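PDB 7CBD: exoglucanase A from Cellulomonas fimi, which hydrolyses the beta-1,4-glucosidic linkages of cellulose with inversion at the anomeric carbon, releasing cellobiose, and is represented here by its family 6 catalytic domain. Local coordinates for residues W53-R56 / I57-T61; T219-G222 / F223-I226; G285-S288 / S289-M292. One frame throughout, in Å; residues are numbered along the deposited sequence.

Contact 1: residues W53-R56 / I57-T61; sequences WMDR and ISAIT
A59 N donates to R56 O over 3.0 Å, and this bond folds the chain back just after strand 52-54. The N-H points at the oxygen with an angle of 145°. The next bond, from I60 N to I57 O, carries the chain into the short, weakly bonded helix 58-61. The methyl CB of A59 faces the strand end and sits 3.9 Å from M54 SD. The M54 chain bends at chi2 and again at chi3 (113°), which swings its sulfur and methyl against the helix backbone. There CE lies 3.4 Å from A59 O, and SD also meets I60 CG1 at 4.0 Å. I128 of helix 114-132 touches both M54 and I60. This is the exit from a parallel strand of the central sheet of a family 6 glycoside hydrolase, a distorted alpha/beta barrel. W53, on the same strand, packs edge-to-face with Y94 and gives NE1 to I364 O, its side chain about 8 Å from those of D149 and D371, the predicted proton donor and nucleophile. R56 extends its chain alongside S58, with CD 3.4 Å from S58 OG. Their polar ends part company: the R56 guanidinium forms a salt bridge with D65 through NH1, and S58 OG bonds to N63.

Contact 2: residues T219-G222 / F223-I226; sequences TTAG and FASI
F223 starts the second segment directly after G222, whose positive phi turns the chain into the short 3-10 segment. With chi1 at -72°, F223 CG lies opposite its own carbonyl carbon and beside the backbone N, which carries the ring onto A213, A216 and K217 of helix 202-218. A224 follows. Its N makes a weak 3.5 Å bond to A221 O, and water 2 accepts from A224 N at 3.0 Å and donates weakly to A221 O. A221 CB and A224 CB lie 4.3 Å apart. S225 links back to the first segment through both backbone and side chain. Its backbone N donates to G222 O over 3.0 Å at 163°, nearly straight. In the conformer described, one of two, its OG reaches back to T219 OG1 at 2.7 Å. OG also lies within weak bonding range of G222 O. In the same conformer water 1 joins S225 OG, at 2.7 Å, to A221 N. T219 OG1 is further bonded to A216 O in the last turn of helix 202-218. Replacing T219 with a valine would probably leave A216 O without this bond and S225 OG, in this conformer, without its closest hydroxyl mate. I226 closes the segment, its N bonded to F223 O, and its side chain packs on L178 and A216. The arrangement is a short 3-10 segment in the alpha-to-beta connection from helix 202-218 to parallel strand 228-231 of the barrel, away from the predicted active-site residues.

Contact 3: residues G285-S288 / S289-M292; sequences GFPS and SIGM
I290 N donates to P287 O over 3.1 Å and closes a type I beta turn that runs from P287 to I290. The bond is almost straight, at 174°. S288 and S289 form the exposed corner of the turn. In one of its two conformers, S289 OG lies against the proline ring, 3.6 Å from P287 CB and a little farther from CG. On the buried side, I290 folds its branches back over the start of the turn. Its CG1 is wedged between the backbone N and the carbonyl carbon (chi1 57°), and from there it approaches P287 O to 3.3 Å. Beyond it, CD1 reaches F286 CB at 4.0 Å. The other branch, CG2, sits 4.2 Å from P287 CD and also near F286 CB and CD1. The I290 side chain crosses those of both F286 and P287 at about a right angle. The F286 ring leads away from the turn, and F223 and F229 meet it edge-to-face. L281 of helix 270-283 touches both F286 and I290. H278 of the same helix gives NE2 to I290 O. G285 ends that helix in a Schellman motif. The whole is a helix stop followed by a beta turn, the link from helix 270-283 into parallel strand 291-295 of the family 6 barrel.

How the contacts relate
Contacts 2 and 3 are neighbours, with centres 12 Å apart. Contact 2 leads to strand 228-231 and contact 3 runs into its parallel neighbour 291-295, and the two contacts share an apolar cluster. F223 CD1 lies 3.5 Å from F286 CD1. I226 CD1 meets F286 CE1 at 3.9 Å, and F223 CB lies 4.1 Å from P287 CD. Contact 1 stands apart, its centre 25 Å from that of contact 2 and 30 Å from that of contact 3. It reaches the same sheet as contact 3, but follows its strand where contact 3 leads into one. Contact 1 lies near the predicted catalytic pair, D149 and D371; contacts 2 and 3 lie away from it.

Contact 1: residues W53-R56 / I57-T61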
ATOM      1  N   TRP A  53      -5.320  -3.983   8.721  1.00  5.77           N
ATOM      2  CA  TRP A  53      -3.910  -3.942   9.100  1.00  6.32           C
ATOM      3  C   TRP A  53      -3.737  -4.481  10.513  1.00  6.20           C
ATOM      4  O   TRP A  53      -4.312  -3.940  11.463  1.00  7.71           O
ATOM      5  CB  TRP A  53      -3.377  -2.510   9.053  1.00  6.51           C
ATOM      6  CG  TRP A  53      -3.208  -1.970   7.670  1.00  6.07           C
ATOM      7  CD1 TRP A  53      -4.192  -1.766   6.733  1.00  6.43           C
ATOM      8  CD2 TRP A  53      -1.977  -1.563   7.056  1.00  5.60           C
ATOM      9  NE1 TRP A  53      -3.641  -1.249   5.578  1.00  6.61           N
ATOM     10  CE2 TRP A  53      -2.287  -1.118   5.751  1.00  5.95           C
ATOM     11  CE3 TRP A  53      -0.646  -1.526   7.481  1.00  6.46           C
ATOM     12  CZ2 TRP A  53      -1.309  -0.659   4.870  1.00  5.79           C
ATOM     13  CZ3 TRP A  53       0.318  -1.062   6.602  1.00  6.87           C
ATOM     14  CH2 TRP A  53      -0.017  -0.632   5.317  1.00  6.79           C
ATOM     15  N   MET A  54      -2.915  -5.522  10.658  1.00  5.25           N
ATOM     16  CA  MET A  54      -2.443  -5.934  11.978  1.00  5.86           C
ATOM     17  C   MET A  54      -1.139  -5.181  12.251  1.00  6.39           C
ATOM     18  O   MET A  54      -0.034  -5.712  12.156  1.00  7.89           O
ATOM     19  CB  MET A  54      -2.277  -7.448  12.041  1.00  7.02           C
ATOM     20  CG  MET A  54      -3.611  -8.199  11.978  1.00  7.24           C
ATOM     21  SD  MET A  54      -4.652  -7.959  13.440  1.00  7.32           S
ATOM     22  CE  MET A  54      -6.040  -7.040  12.778  1.00  8.39           C
ATOM     23  N   ASP A  55      -1.285  -3.887  12.551  1.00  6.79           N
ATOM     24  CA  ASP A  55      -0.128  -2.999  12.653  1.00  8.09           C
ATOM     25  C   ASP A  55       0.509  -2.985  14.035  1.00  8.53           C
ATOM     26  O   ASP A  55       1.467  -2.236  14.253  1.00  9.18           O
ATOM     27  CB  ASP A  55      -0.453  -1.572  12.178  1.00 10.78           C
ATOM     28  CG  ASP A  55      -1.601  -0.928  12.939  1.00 13.64           C
ATOM     29  OD1 ASP A  55      -2.266  -1.610  13.739  1.00 14.21           O
ATOM     30  OD2 ASP A  55      -1.841   0.284  12.732  1.00 17.23           O
ATOM     31  N   ARG A  56       0.008  -3.797  14.958  1.00  8.22           N
ATOM     32  CA  ARG A  56       0.592  -3.975  16.278  1.00  8.77           C
ATOM     33  C   ARG A  56      -0.063  -5.205  16.883  1.00  8.14           C
ATOM     34  O   ARG A  56      -1.141  -5.627  16.450  1.00  7.80           O
ATOM     35  CB  ARG A  56       0.381  -2.748  17.174  1.00 10.95           C
ATOM     36  CG  ARG A  56      -1.011  -2.174  17.111  1.00 14.64           C
ATOM     37  CD  ARG A  56      -1.147  -0.943  18.006  1.00 20.00           C
ATOM     38  NE  ARG A  56      -2.287  -0.101  17.656  1.00 26.60           N
ATOM     39  CZ  ARG A  56      -2.841   0.797  18.468  1.00 30.94           C
ATOM     40  NH1 ARG A  56      -3.869   1.519  18.044  1.00 32.65           N
ATOM     41  NH2 ARG A  56      -2.374   0.975  19.698  1.00 32.73           N
ATOM     42  N   ILE A  57       0.587  -5.761  17.906  1.00  7.34           N
ATOM     43  CA  ILE A  57       0.078  -6.979  18.533  1.00  7.91           C
ATOM     44  C   ILE A  57      -1.333  -6.771  19.077  1.00  7.86           C
ATOM     45  O   ILE A  57      -2.194  -7.650  18.955  1.00  8.11           O
ATOM     46  CB  ILE A  57       1.060  -7.470  19.611  1.00  8.11           C
ATOM     47  CG1 ILE A  57       2.254  -8.149  18.944  1.00  8.14           C
ATOM     48  CG2 ILE A  57       0.357  -8.396  20.612  1.00  8.94           C
ATOM     49  CD1 ILE A  57       3.492  -8.206  19.828  1.00  8.54           C
ATOM     50  N   SER A  58      -1.609  -5.593  19.642  1.00  7.98           N
ATOM     51  CA  SER A  58      -2.919  -5.353  20.236  1.00  8.80           C
ATOM     52  C   SER A  58      -4.040  -5.362  19.208  1.00  8.37           C
ATOM     53  O   SER A  58      -5.200  -5.546  19.586  1.00  9.29           O
ATOM     54  CB  SER A  58      -2.932  -4.038  21.012  1.00  9.78           C
ATOM     55  OG  SER A  58      -2.887  -2.926  20.143  1.00 11.56           O
ATOM     56  N   ALA A  59      -3.728  -5.178  17.923  1.00  7.75           N
ATOM     57  CA  ALA A  59      -4.761  -5.235  16.897  1.00  8.46           C
ATOM     58  C   ALA A  59      -5.324  -6.637  16.716  1.00  8.17           C
ATOM     59  O   ALA A  59      -6.410  -6.788  16.142  1.00  7.89           O
ATOM     60  CB  ALA A  59      -4.213  -4.724  15.565  1.00  8.90           C
ATOM     61  N   ILE A  60      -4.614  -7.668  17.177  1.00  7.47           N
ATOM     62  CA  ILE A  60      -5.094  -9.033  16.981  1.00  7.44           C
ATOM     63  C   ILE A  60      -6.368  -9.270  17.782  1.00  8.48           C
ATOM     64  O   ILE A  60      -7.370  -9.756  17.252  1.00  8.51           O
ATOM     65  CB  ILE A  60      -3.995 -10.065  17.292  1.00  7.94           C
ATOM     66  CG1 ILE A  60      -2.792  -9.845  16.373  1.00  7.87           C
ATOM     67  CG2 ILE A  60      -4.543 -11.491  17.135  1.00  9.58           C
ATOM     68  CD1 ILE A  60      -1.520 -10.555  16.840  1.00  7.86           C
ATOM     69  N   THR A  61      -6.361  -8.904  19.062  1.00  8.98           N
ATOM     70  CA  THR A  61      -7.556  -9.034  19.888  1.00 10.90           C
ATOM     71  C   THR A  61      -8.472  -7.816  19.809  1.00 11.41           C
ATOM     72  O   THR A  61      -9.688  -7.959  19.980  1.00 13.70           O
ATOM     73  CB  THR A  61      -7.156  -9.311  21.339  1.00 13.38           C
ATOM     74  OG1 THR A  61      -6.241  -8.304  21.775  1.00 17.48           O
ATOM     75  CG2 THR A  61      -6.469 -10.645  21.433  1.00 14.41           C
TER

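Contact 2: residues T219-G222 / F223-I226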
ATOM      1  N   THR A 219      12.745 -20.384   2.818  1.00  6.57           N
ATOM      2  CA  THR A 219      11.523 -20.920   3.400  1.00  6.37           C
ATOM      3  C   THR A 219      11.463 -22.436   3.202  1.00  6.62           C
ATOM      4  O   THR A 219      12.170 -23.009   2.370  1.00  7.73           O
ATOM      5  CB  THR A 219      10.283 -20.256   2.782  1.00  6.56           C
ATOM      6  OG1 THR A 219      10.146 -20.672   1.417  1.00  6.48           O
ATOM      7  CG2 THR A 219      10.366 -18.730   2.861  1.00  8.10           C
ATOM      8  N   THR A 220      10.601 -23.101   3.974  0.55  6.99           N
ATOM      9  CA  THR A 220      10.521 -24.553   3.822  0.55  8.06           C
ATOM     10  C   THR A 220       9.915 -24.957   2.480  0.55  8.66           C
ATOM     11  O   THR A 220      10.287 -25.997   1.925  0.55  8.63           O
ATOM     12  CB  THR A 220       9.763 -25.206   4.980  0.55  8.83           C
ATOM     13  OG1 THR A 220       8.432 -24.689   5.028  0.55  8.59           O
ATOM     14  CG2 THR A 220      10.457 -24.941   6.304  0.55  8.31           C
ATOM     15  N   ALA A 221       8.986 -24.168   1.944  1.00  7.54           N
ATOM     16  CA  ALA A 221       8.372 -24.513   0.665  1.00  7.84           C
ATOM     17  C   ALA A 221       9.062 -23.868  -0.534  1.00  7.78           C
ATOM     18  O   ALA A 221       8.633 -24.084  -1.675  1.00  9.68           O
ATOM     19  CB  ALA A 221       6.882 -24.172   0.677  1.00  8.37           C
ATOM     20  N   GLY A 222      10.108 -23.078  -0.314  1.00  7.20           N
ATOM     21  CA  GLY A 222      10.803 -22.469  -1.436  1.00  7.47           C
ATOM     22  C   GLY A 222       9.940 -21.438  -2.136  1.00  7.04           C
ATOM     23  O   GLY A 222       9.203 -20.670  -1.507  1.00  7.73           O
ATOM     24  N   PHE A 223      10.018 -21.431  -3.467  1.00  7.68           N
ATOM     25  CA  PHE A 223       9.314 -20.409  -4.233  1.00  8.20           C
ATOM     26  C   PHE A 223       7.804 -20.482  -4.043  1.00  9.19           C
ATOM     27  O   PHE A 223       7.123 -19.459  -4.139  1.00 10.41           O
ATOM     28  CB  PHE A 223       9.723 -20.471  -5.703  1.00  8.78           C
ATOM     29  CG  PHE A 223      11.117 -19.960  -5.947  1.00  9.09           C
ATOM     30  CD1 PHE A 223      11.372 -18.598  -5.963  1.00  9.80           C
ATOM     31  CD2 PHE A 223      12.181 -20.837  -6.103  1.00  9.91           C
ATOM     32  CE1 PHE A 223      12.661 -18.118  -6.152  1.00 10.19           C
ATOM     33  CE2 PHE A 223      13.471 -20.367  -6.294  1.00 11.07           C
ATOM     34  CZ  PHE A 223      13.710 -19.005  -6.323  1.00 11.41           C
ATOM     35  N   ALA A 224       7.265 -21.660  -3.727  1.00  8.81           N
ATOM     36  CA  ALA A 224       5.825 -21.778  -3.510  1.00  8.90           C
ATOM     37  C   ALA A 224       5.327 -20.953  -2.326  1.00  7.41           C
ATOM     38  O   ALA A 224       4.117 -20.712  -2.216  1.00  8.29           O
ATOM     39  CB  ALA A 224       5.446 -23.244  -3.305  1.00 10.82           C
ATOM     40  N   SER A 225       6.221 -20.528  -1.433  0.80  6.63           N
ATOM     41  CA  SER A 225       5.804 -19.758  -0.262  0.80  6.42           C
ATOM     42  C   SER A 225       5.234 -18.399  -0.620  0.80  6.97           C
ATOM     43  O   SER A 225       4.484 -17.829   0.182  0.80  7.77           O
ATOM     44  CB  SER A 225       6.989 -19.545   0.673  0.80  6.38           C
ATOM     45  OG  SER A 225       7.480 -20.781   1.150  0.80  6.08           O
ATOM     46  N   ILE A 226       5.599 -17.858  -1.777  1.00  6.29           N
ATOM     47  CA  ILE A 226       5.219 -16.512  -2.180  1.00  5.84           C
ATOM     48  C   ILE A 226       4.324 -16.615  -3.405  1.00  5.24           C
ATOM     49  O   ILE A 226       4.769 -17.039  -4.477  1.00  6.70           O
ATOM     50  CB  ILE A 226       6.459 -15.651  -2.470  1.00  6.58           C
ATOM     51  CG1 ILE A 226       7.314 -15.506  -1.207  1.00  7.75           C
ATOM     52  CG2 ILE A 226       6.055 -14.293  -3.004  1.00  7.36           C
ATOM     53  CD1 ILE A 226       8.694 -14.930  -1.459  1.00  8.76           C
TER
HETATM   54  O   HOH W   1       7.334 -22.216   3.478  1.00  7.63           O
HETATM   55  O   HOH W   2       8.098 -24.238  -4.965  1.00 19.22           O

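Contact 3: residues G285-S288 / S289-M292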
ATOM      1  N   GLY A 285      14.483 -16.453 -10.300  1.00  8.22           N
ATOM      2  CA  GLY A 285      14.135 -17.800  -9.893  1.00  8.37           C
ATOM      3  C   GLY A 285      12.659 -18.040  -9.643  1.00  7.77           C
ATOM      4  O   GLY A 285      12.247 -19.192  -9.502  1.00  8.15           O
ATOM      5  N   PHE A 286      11.851 -16.983  -9.580  1.00  7.37           N
ATOM      6  CA  PHE A 286      10.428 -17.160  -9.335  1.00  6.93           C
ATOM      7  C   PHE A 286       9.744 -17.728 -10.574  1.00  7.21           C
ATOM      8  O   PHE A 286      10.154 -17.446 -11.701  1.00  7.66           O
ATOM      9  CB  PHE A 286       9.792 -15.822  -8.954  1.00  7.01           C
ATOM     10  CG  PHE A 286      10.112 -15.400  -7.552  1.00  6.47           C
ATOM     11  CD1 PHE A 286       9.323 -15.830  -6.492  1.00  7.05           C
ATOM     12  CD2 PHE A 286      11.238 -14.628  -7.281  1.00  6.59           C
ATOM     13  CE1 PHE A 286       9.632 -15.476  -5.190  1.00  7.98           C
ATOM     14  CE2 PHE A 286      11.551 -14.273  -5.978  1.00  7.14           C
ATOM     15  CZ  PHE A 286      10.742 -14.698  -4.932  1.00  7.53           C
ATOM     16  N   PRO A 287       8.697 -18.531 -10.393  1.00  6.93           N
ATOM     17  CA  PRO A 287       7.958 -19.038 -11.552  1.00  7.19           C
ATOM     18  C   PRO A 287       7.197 -17.909 -12.229  1.00  7.33           C
ATOM     19  O   PRO A 287       6.776 -16.939 -11.594  1.00  8.43           O
ATOM     20  CB  PRO A 287       7.000 -20.066 -10.943  1.00  7.73           C
ATOM     21  CG  PRO A 287       6.769 -19.571  -9.537  1.00  8.02           C
ATOM     22  CD  PRO A 287       8.092 -18.957  -9.116  1.00  7.42           C
ATOM     23  N   SER A 288       7.020 -18.041 -13.545  1.00  8.25           N
ATOM     24  CA  SER A 288       6.343 -16.996 -14.307  1.00 10.18           C
ATOM     25  C   SER A 288       4.910 -16.769 -13.842  1.00  8.40           C
ATOM     26  O   SER A 288       4.337 -15.709 -14.128  1.00  9.33           O
ATOM     27  CB  SER A 288       6.389 -17.313 -15.803  1.00 13.59           C
ATOM     28  OG  SER A 288       5.671 -18.497 -16.093  1.00 16.54           O
ATOM     29  N   SER A 289       4.321 -17.734 -13.131  0.89  7.93           N
ATOM     30  CA  SER A 289       2.948 -17.650 -12.648  0.89  7.16           C
ATOM     31  C   SER A 289       2.756 -16.633 -11.528  0.89  7.15           C
ATOM     32  O   SER A 289       1.610 -16.351 -11.173  0.89  7.28           O
ATOM     33  CB  SER A 289       2.510 -19.030 -12.151  0.89  7.74           C
ATOM     34  OG  SER A 289       3.468 -19.567 -11.251  0.89  8.36           O
ATOM     35  N   ILE A 290       3.828 -16.087 -10.947  1.00  6.31           N
ATOM     36  CA  ILE A 290       3.640 -15.070  -9.915  1.00  6.07           C
ATOM     37  C   ILE A 290       2.786 -13.934 -10.469  1.00  6.66           C
ATOM     38  O   ILE A 290       2.911 -13.544 -11.637  1.00  7.39           O
ATOM     39  CB  ILE A 290       4.972 -14.545  -9.349  1.00  6.22           C
ATOM     40  CG1 ILE A 290       5.866 -13.981 -10.466  1.00  6.89           C
ATOM     41  CG2 ILE A 290       5.671 -15.636  -8.522  1.00  8.35           C
ATOM     42  CD1 ILE A 290       7.030 -13.115  -9.988  1.00  7.60           C
ATOM     43  N   GLY A 291       1.898 -13.410  -9.626  1.00  6.12           N
ATOM     44  CA  GLY A 291       1.039 -12.303  -9.998  1.00  6.56           C
ATOM     45  C   GLY A 291       1.340 -11.065  -9.182  1.00  6.12           C
ATOM     46  O   GLY A 291       1.958 -11.141  -8.113  1.00  7.22           O
ATOM     47  N   MET A 292       0.890  -9.917  -9.673  1.00  5.74           N
ATOM     48  CA  MET A 292       1.211  -8.627  -9.085  1.00  6.12           C
ATOM     49  C   MET A 292      -0.068  -7.922  -8.662  1.00  5.23           C
ATOM     50  O   MET A 292      -1.115  -8.065  -9.297  1.00  5.67           O
ATOM     51  CB  MET A 292       1.964  -7.731 -10.088  1.00  6.59           C
ATOM     52  CG  MET A 292       3.105  -8.446 -10.819  1.00  8.14           C
ATOM     53  SD  MET A 292       4.433  -9.084  -9.776  1.00  8.24           S
ATOM     54  CE  MET A 292       5.301  -7.556  -9.473  1.00 11.12           C
TER